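Local coordinates for transcriptional regulator, SorC family (Enterococcus faecalis, PDB 2O0M), which probably regulates transcription by binding DNA, with a putative sugar-binding domain that may sense a carbohydrate ligand, at residues K122-F127 with G151-M156; D129-T134 with Y302-A307; N133-L138 with E159-L164. One frame throughout, in Å; residues are numbered along the deposited sequence.

Contact 1 (K122-F127 with G151-M156). With PO4 (phosphate ion), chain B.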
# COMPACT_ATOMS: atom_id res chain seq x y z
N LYS A 122 -4.98 3.64 -18.72
CA LYS A 122 -3.55 3.93 -18.90
C LYS A 122 -2.94 4.61 -17.67
O LYS A 122 -1.75 4.46 -17.40
CB LYS A 122 -3.28 4.77 -20.15
CG LYS A 122 -1.81 5.24 -20.30
CD LYS A 122 -1.49 5.81 -21.69
CE LYS A 122 -0.08 6.42 -21.79
NZ LYS A 122 0.13 7.62 -20.94
N VAL A 123 -3.75 5.33 -16.90
CA VAL A 123 -3.24 6.04 -15.72
C VAL A 123 -2.60 5.07 -14.72
O VAL A 123 -1.58 5.38 -14.14
CB VAL A 123 -4.32 6.90 -15.03
CG1 VAL A 123 -3.80 7.53 -13.73
CG2 VAL A 123 -4.80 8.01 -15.98
N LEU A 124 -3.19 3.89 -14.55
CA LEU A 124 -2.62 2.88 -13.64
C LEU A 124 -1.30 2.33 -14.16
O LEU A 124 -0.36 2.09 -13.40
CB LEU A 124 -3.61 1.75 -13.40
CG LEU A 124 -4.88 2.11 -12.62
CD1 LEU A 124 -5.68 0.85 -12.30
CD2 LEU A 124 -4.58 2.86 -11.34
N SER A 125 -1.22 2.14 -15.47
CA SER A 125 0.03 1.77 -16.13
C SER A 125 1.08 2.86 -15.91
O SER A 125 2.24 2.58 -15.59
CB SER A 125 -0.19 1.51 -17.64
OG SER A 125 1.03 1.50 -18.35
N ASP A 126 0.66 4.11 -16.09
CA ASP A 126 1.51 5.26 -15.80
C ASP A 126 1.97 5.28 -14.34
O ASP A 126 3.11 5.66 -14.07
CB ASP A 126 0.78 6.57 -16.12
CG ASP A 126 0.55 6.77 -17.61
OD1 ASP A 126 1.27 6.16 -18.43
OD2 ASP A 126 -0.36 7.54 -17.95
N PHE A 127 1.11 4.88 -13.42
CA PHE A 127 1.54 4.76 -12.00
C PHE A 127 2.72 3.79 -11.87
O PHE A 127 3.61 4.00 -11.05
CB PHE A 127 0.42 4.30 -11.06
CG PHE A 127 -0.66 5.32 -10.77
CD1 PHE A 127 -0.51 6.68 -11.04
CD2 PHE A 127 -1.84 4.90 -10.17
CE1 PHE A 127 -1.53 7.58 -10.74
CE2 PHE A 127 -2.85 5.79 -9.87
CZ PHE A 127 -2.69 7.14 -10.15
N GLY A 151 -4.34 -5.17 -3.57
CA GLY A 151 -5.47 -4.42 -4.07
C GLY A 151 -5.38 -4.17 -5.55
O GLY A 151 -4.36 -4.46 -6.19
N THR A 152 -6.45 -3.64 -6.12
CA THR A 152 -6.54 -3.48 -7.57
C THR A 152 -5.49 -2.51 -8.11
O THR A 152 -4.83 -2.79 -9.10
CB THR A 152 -7.95 -3.03 -7.98
OG1 THR A 152 -8.90 -3.99 -7.53
CG2 THR A 152 -8.05 -2.88 -9.48
N THR A 153 -5.33 -1.36 -7.46
CA THR A 153 -4.33 -0.38 -7.87
C THR A 153 -2.94 -0.99 -7.88
O THR A 153 -2.21 -0.89 -8.85
CB THR A 153 -4.34 0.83 -6.94
OG1 THR A 153 -5.62 1.46 -7.04
CG2 THR A 153 -3.26 1.82 -7.32
N MSE A 154 -2.58 -1.62 -6.77
CA MSE A 154 -1.25 -2.18 -6.65
C MSE A 154 -0.99 -3.33 -7.64
O MSE A 154 0.13 -3.48 -8.14
CB MSE A 154 -1.01 -2.66 -5.22
CG MSE A 154 -0.93 -1.52 -4.21
SE MSE A 154 0.65 -0.40 -4.46
CE MSE A 154 1.97 -1.76 -4.10
N ALA A 155 -2.01 -4.13 -7.94
CA ALA A 155 -1.88 -5.22 -8.91
C ALA A 155 -1.51 -4.64 -10.28
O ALA A 155 -0.59 -5.12 -10.96
CB ALA A 155 -3.17 -5.99 -9.00
N MSE A 156 -2.20 -3.57 -10.66
CA MSE A 156 -1.93 -2.93 -11.95
C MSE A 156 -0.60 -2.21 -11.99
O MSE A 156 0.13 -2.26 -13.01
CB MSE A 156 -3.05 -1.97 -12.31
CG MSE A 156 -4.36 -2.66 -12.58
SE MSE A 156 -4.30 -4.01 -13.98
CE MSE A 156 -3.03 -3.20 -15.18
P PO4 B . -7.90 -0.69 -4.39
O1 PO4 B . -8.67 0.48 -3.90
O2 PO4 B . -6.72 -0.31 -5.21
O3 PO4 B . -7.55 -1.57 -3.23
O4 PO4 B . -8.81 -1.54 -5.22
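L124 and M156 bring together two helices of the Rossmann-like, putative sugar-binding domain, helix 122-138 and helix 152-159. The axes of their segments cross at -66° and come within 9.1 Å of each other. Between segments 122-127 and 151-156 themselves, apolar packing is all that makes the join. The side chain of L124 meets that of M156, a selenomethionine, at about a right angle, and L124 CD1 rests 3.8 Å from M156 CG. The other methyl, L124 CD2, is turned to T153 CG2 at a looser 4.4 Å. F127 approaches the same T153 methyl obliquely with the CD2 part of its ring, so the buried phenyl and the leucine share one partner. Over one face of that ring, offset toward the rim, lies the carbonyl oxygen of V123.

The polar bonds lie away from this packing. At the surface K122 NZ bridges both carboxylate oxygens of D126, on their syn sides, with NZ 3.0 Å from OD2; this i to i+4 salt bridge stands well apart from the leucine. At the start of the second helix G151 takes the N-cap position, and a phosphate ion, probably from the crystallisation liquor, sits against this end, where the helix dipole would favour an anion. T153 N donates an almost straight bond to phosphate O2 (2.8 Å, 163°), while the bond from T152 N to O4 is weak. K312 NZ and R252 NH1 also hydrogen-bond the ion, which is consistent with a pocket for a phosphorylated sugar. T153 serves both sides: with OG1 beside its own backbone N (chi1 -62°), CG2 is directed to the first helix, and T153 OG1 reaches the same phosphate O2 at 2.8 Å.

Contact 2 (D129-T134 with Y302-A307)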
# COMPACT_ATOMS: atom_id res chain seq x y z
N ASP A 129 5.06 3.18 -14.23
CA ASP A 129 6.22 3.94 -14.70
C ASP A 129 6.74 4.88 -13.62
O ASP A 129 7.95 4.95 -13.36
CB ASP A 129 5.86 4.77 -15.94
CG ASP A 129 5.85 3.96 -17.23
OD1 ASP A 129 6.25 2.78 -17.22
OD2 ASP A 129 5.45 4.53 -18.26
N VAL A 130 5.83 5.60 -12.98
CA VAL A 130 6.19 6.60 -11.99
C VAL A 130 6.79 5.91 -10.77
O VAL A 130 7.81 6.36 -10.23
CB VAL A 130 4.97 7.48 -11.58
CG1 VAL A 130 5.33 8.43 -10.44
CG2 VAL A 130 4.46 8.28 -12.79
N LEU A 131 6.19 4.81 -10.33
CA LEU A 131 6.78 4.09 -9.19
C LEU A 131 8.17 3.59 -9.54
O LEU A 131 9.09 3.66 -8.72
CB LEU A 131 5.90 2.94 -8.70
CG LEU A 131 6.45 2.21 -7.47
CD1 LEU A 131 6.57 3.17 -6.31
CD2 LEU A 131 5.58 1.01 -7.11
N THR A 132 8.34 3.06 -10.75
CA THR A 132 9.65 2.58 -11.17
C THR A 132 10.69 3.70 -11.08
O THR A 132 11.76 3.54 -10.49
CB THR A 132 9.58 1.98 -12.58
OG1 THR A 132 8.67 0.88 -12.56
CG2 THR A 132 10.95 1.45 -13.02
N ASN A 133 10.37 4.86 -11.65
CA ASN A 133 11.30 5.99 -11.63
C ASN A 133 11.59 6.47 -10.22
O ASN A 133 12.73 6.79 -9.87
CB ASN A 133 10.75 7.11 -12.51
CG ASN A 133 10.72 6.72 -13.98
OD1 ASN A 133 11.51 5.88 -14.44
ND2 ASN A 133 9.81 7.33 -14.72
N THR A 134 10.55 6.45 -9.39
CA THR A 134 10.63 6.90 -8.01
C THR A 134 11.53 5.97 -7.19
O THR A 134 12.44 6.42 -6.50
CB THR A 134 9.23 6.98 -7.39
OG1 THR A 134 8.47 8.00 -8.06
CG2 THR A 134 9.29 7.29 -5.90
N TYR A 302 11.64 5.16 2.94
CA TYR A 302 11.02 5.29 1.62
C TYR A 302 9.59 4.75 1.69
O TYR A 302 9.36 3.55 1.76
CB TYR A 302 11.87 4.58 0.56
CG TYR A 302 13.32 4.98 0.66
CD1 TYR A 302 13.69 6.31 0.53
CD2 TYR A 302 14.30 4.06 0.98
CE1 TYR A 302 15.03 6.70 0.66
CE2 TYR A 302 15.64 4.43 1.10
CZ TYR A 302 15.99 5.76 0.96
OH TYR A 302 17.32 6.14 1.08
N VAL A 303 8.63 5.67 1.73
CA VAL A 303 7.24 5.33 1.91
C VAL A 303 6.49 5.94 0.75
O VAL A 303 6.54 7.15 0.56
CB VAL A 303 6.69 5.87 3.25
CG1 VAL A 303 5.22 5.49 3.40
CG2 VAL A 303 7.48 5.30 4.41
N VAL A 304 5.80 5.11 -0.03
CA VAL A 304 5.13 5.57 -1.22
C VAL A 304 3.69 5.10 -1.18
O VAL A 304 3.43 3.89 -1.16
CB VAL A 304 5.82 5.05 -2.50
CG1 VAL A 304 5.17 5.66 -3.74
CG2 VAL A 304 7.31 5.37 -2.49
N ALA A 305 2.77 6.07 -1.19
CA ALA A 305 1.34 5.82 -1.31
C ALA A 305 0.93 6.07 -2.77
O ALA A 305 1.31 7.08 -3.37
CB ALA A 305 0.56 6.73 -0.41
N ILE A 306 0.13 5.16 -3.33
CA ILE A 306 -0.32 5.28 -4.71
C ILE A 306 -1.83 5.17 -4.71
O ILE A 306 -2.37 4.11 -4.42
CB ILE A 306 0.26 4.16 -5.60
CG1 ILE A 306 1.78 4.10 -5.48
CG2 ILE A 306 -0.15 4.38 -7.06
CD1 ILE A 306 2.44 3.00 -6.33
N ALA A 307 -2.51 6.25 -5.07
CA ALA A 307 -3.97 6.26 -5.04
C ALA A 307 -4.48 7.38 -5.92
O ALA A 307 -4.02 8.53 -5.81
CB ALA A 307 -4.50 6.40 -3.62
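L131 and V304 mark the closest backbone approach, 8.3 Å between their CA atoms, where helix segment 129-134 runs nearly antiparallel (172°) to strand 302-306 with the two axes 10.8 Å apart. L131 does most of the work from the helix. Its CG lies anti to the backbone N (chi1 -177°), which carries the isobutyl group down onto the strand. CD1 faces V304, meeting V304 CG1 at 3.8 Å as the two side chains cross obliquely, and also lies near I306 CD1. CD2 touches that I306 methyl more closely, with L131 CD2 3.8 Å from I306 CD1, and here the side chains lie at about a right angle.

V304 and I306 are two residues apart and therefore present their side chains on the same face of the sheet, as expected for helix-on-sheet packing in a doubly wound, Rossmann-like domain. Strand 302-306 runs parallel between strands 238-245 and 328-332. Helix 122-138 is part of the beta-alpha-beta crossover from strand 109-113 to strand 142-148, and it passes over those intervening strands on its way; L131 also touches V240, and V130 reaches I330.

One turn further along the helix, T134 brings its methyl to V304, with CG2 4.4 Å from V304 CG2. Its hydroxyl faces back to the helix instead: T134 OG1 donates to V130 O at 2.8 Å, from above the carbonyl plane rather than on a lone pair. V130 O thus accepts twice, since T134 N bonds to it as well, and the buried hydroxyl is satisfied without any partner on the strand.

Contact 3 (N133-L138 with E159-L164); sequences NTLNLL and ENMGSL
M161, a selenomethionine, is the first residue of the 159-164 loop to touch helix segment 133-138. Its chain doubles back through bends at chi2 (-77°) and chi3 (-72°), and this brings the terminal methyl CE to 4.1 Å from L135 CD1, the two side chains meeting at about a right angle. The same side chain also lies against L131 and T132, a turn earlier in helix 122-138, and against K198 of helix 188-199, so it touches both helices. G162 follows, held by its backbone: G162 N bonds to T132 OG1. S163 keeps its side chain off the helix, but its carbonyl oxygen and N136 OD1 share one water; the water oxygen lies 3.3 Å from N136 OD1 and 3.5 Å from S163 O, both weak bonds.

L164 buries the most surface here. Its CD1 packs obliquely on L135, 3.9 Å from L135 CB, while CD2 is laid against the helix backbone, 3.7 Å from N136 N and 3.8 Å from N136 CB. The two methyls thus straddle the L135-N136 step. N136 carries its amide beyond the leucine methyls, with CG anti to the backbone N (chi1 -180°), and there R169 NH2 bonds to both N136 OD1 and L164 O. In this alpha/beta domain the loop leads from helix 152-159 to strand 169-175. The chemistry implies a division of labour: the leucine and selenomethionine methyls pack without directionality, whereas the directed bonds between loop and helix come from the T132 OG1 pairing with G162 N and from R169 NH2, which joins N136 OD1 to L164 O.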
# COMPACT_ATOMS: atom_id res chain seq x y z
N ASN A 133 10.37 4.86 -11.65
CA ASN A 133 11.30 5.99 -11.63
C ASN A 133 11.59 6.47 -10.22
O ASN A 133 12.73 6.79 -9.87
CB ASN A 133 10.75 7.11 -12.51
CG ASN A 133 10.72 6.72 -13.98
OD1 ASN A 133 11.51 5.88 -14.44
ND2 ASN A 133 9.81 7.33 -14.72
N THR A 134 10.55 6.45 -9.39
CA THR A 134 10.63 6.90 -8.01
C THR A 134 11.53 5.97 -7.19
O THR A 134 12.44 6.42 -6.50
CB THR A 134 9.23 6.98 -7.39
OG1 THR A 134 8.47 8.00 -8.06
CG2 THR A 134 9.29 7.29 -5.90
N LEU A 135 11.29 4.66 -7.27
CA LEU A 135 12.15 3.70 -6.57
C LEU A 135 13.57 3.65 -7.15
O LEU A 135 14.51 3.41 -6.42
CB LEU A 135 11.52 2.30 -6.57
CG LEU A 135 10.17 2.19 -5.83
CD1 LEU A 135 9.72 0.77 -5.85
CD2 LEU A 135 10.22 2.72 -4.40
N ASN A 136 13.72 3.88 -8.45
CA ASN A 136 15.07 3.91 -9.02
C ASN A 136 15.88 5.04 -8.39
O ASN A 136 17.07 4.88 -8.08
CB ASN A 136 14.99 4.11 -10.52
CG ASN A 136 16.36 4.14 -11.17
OD1 ASN A 136 17.23 3.33 -10.84
ND2 ASN A 136 16.57 5.07 -12.09
N LEU A 137 15.23 6.18 -8.21
CA LEU A 137 15.86 7.34 -7.57
C LEU A 137 16.11 7.10 -6.07
O LEU A 137 17.18 7.43 -5.56
CB LEU A 137 14.99 8.59 -7.74
CG LEU A 137 15.35 9.84 -6.93
CD1 LEU A 137 16.60 10.48 -7.49
CD2 LEU A 137 14.22 10.86 -6.91
N LEU A 138 15.11 6.57 -5.38
CA LEU A 138 15.12 6.48 -3.92
C LEU A 138 15.96 5.32 -3.37
O LEU A 138 16.70 5.48 -2.40
CB LEU A 138 13.68 6.37 -3.36
CG LEU A 138 12.77 7.60 -3.38
CD1 LEU A 138 11.42 7.28 -2.74
CD2 LEU A 138 13.39 8.81 -2.68
N GLU A 159 2.15 -4.87 -12.41
CA GLU A 159 2.21 -5.41 -13.78
C GLU A 159 2.96 -4.48 -14.73
O GLU A 159 3.47 -4.91 -15.77
CB GLU A 159 0.80 -5.66 -14.32
CG GLU A 159 0.04 -6.76 -13.62
CD GLU A 159 0.57 -8.16 -13.92
OE1 GLU A 159 1.38 -8.32 -14.88
OE2 GLU A 159 0.16 -9.11 -13.20
N ASN A 160 3.04 -3.20 -14.36
CA ASN A 160 3.59 -2.16 -15.23
C ASN A 160 4.90 -1.56 -14.74
O ASN A 160 5.27 -0.43 -15.12
CB ASN A 160 2.52 -1.08 -15.44
CG ASN A 160 1.40 -1.54 -16.36
OD1 ASN A 160 1.58 -1.59 -17.57
ND2 ASN A 160 0.25 -1.87 -15.79
N MSE A 161 5.65 -2.32 -13.95
CA MSE A 161 6.95 -1.87 -13.45
C MSE A 161 8.07 -2.17 -14.44
O MSE A 161 7.95 -3.10 -15.25
CB MSE A 161 7.27 -2.56 -12.14
CG MSE A 161 6.24 -2.35 -11.12
SE MSE A 161 6.44 -0.60 -10.42
CE MSE A 161 8.12 -0.78 -9.33
N GLY A 162 9.15 -1.41 -14.33
CA GLY A 162 10.37 -1.62 -15.11
C GLY A 162 11.50 -2.07 -14.21
O GLY A 162 11.32 -2.26 -13.01
N SER A 163 12.67 -2.21 -14.80
CA SER A 163 13.82 -2.78 -14.13
C SER A 163 14.35 -1.90 -12.99
O SER A 163 14.48 -0.69 -13.15
CB SER A 163 14.94 -3.01 -15.16
OG SER A 163 16.06 -3.59 -14.52
N LEU A 164 14.65 -2.53 -11.86
CA LEU A 164 15.34 -1.86 -10.75
C LEU A 164 16.60 -2.58 -10.30
O LEU A 164 17.44 -1.98 -9.63
CB LEU A 164 14.42 -1.72 -9.52
CG LEU A 164 13.18 -0.86 -9.75
CD1 LEU A 164 12.22 -0.93 -8.55
CD2 LEU A 164 13.54 0.58 -10.04
O HOH W 1 17.68 0.44 -12.41

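How the contacts relate
From the N terminus, helix 122-138 supplies the first segment of all three contacts. Its opening turns join helix 152-159 in contact 1, closing a loop of 23 residues that contains strand 142-148. The middle turns meet strand 302-306 in contact 2, spanning 167 residues, and the last turns meet the loop at 159-164 in contact 3, spanning 20. Contact 1 crosses both others along the chain; contacts 2 and 3 start from overlapping segments that share N133 and T134. F127 CD2 touches I306 CG2 between contacts 1 and 2. A probable hydrogen bond, S125 OG to N160 OD1, joins contacts 1 and 3. One helix is thus tied to the sheet, helix 152-159 and the loop after it.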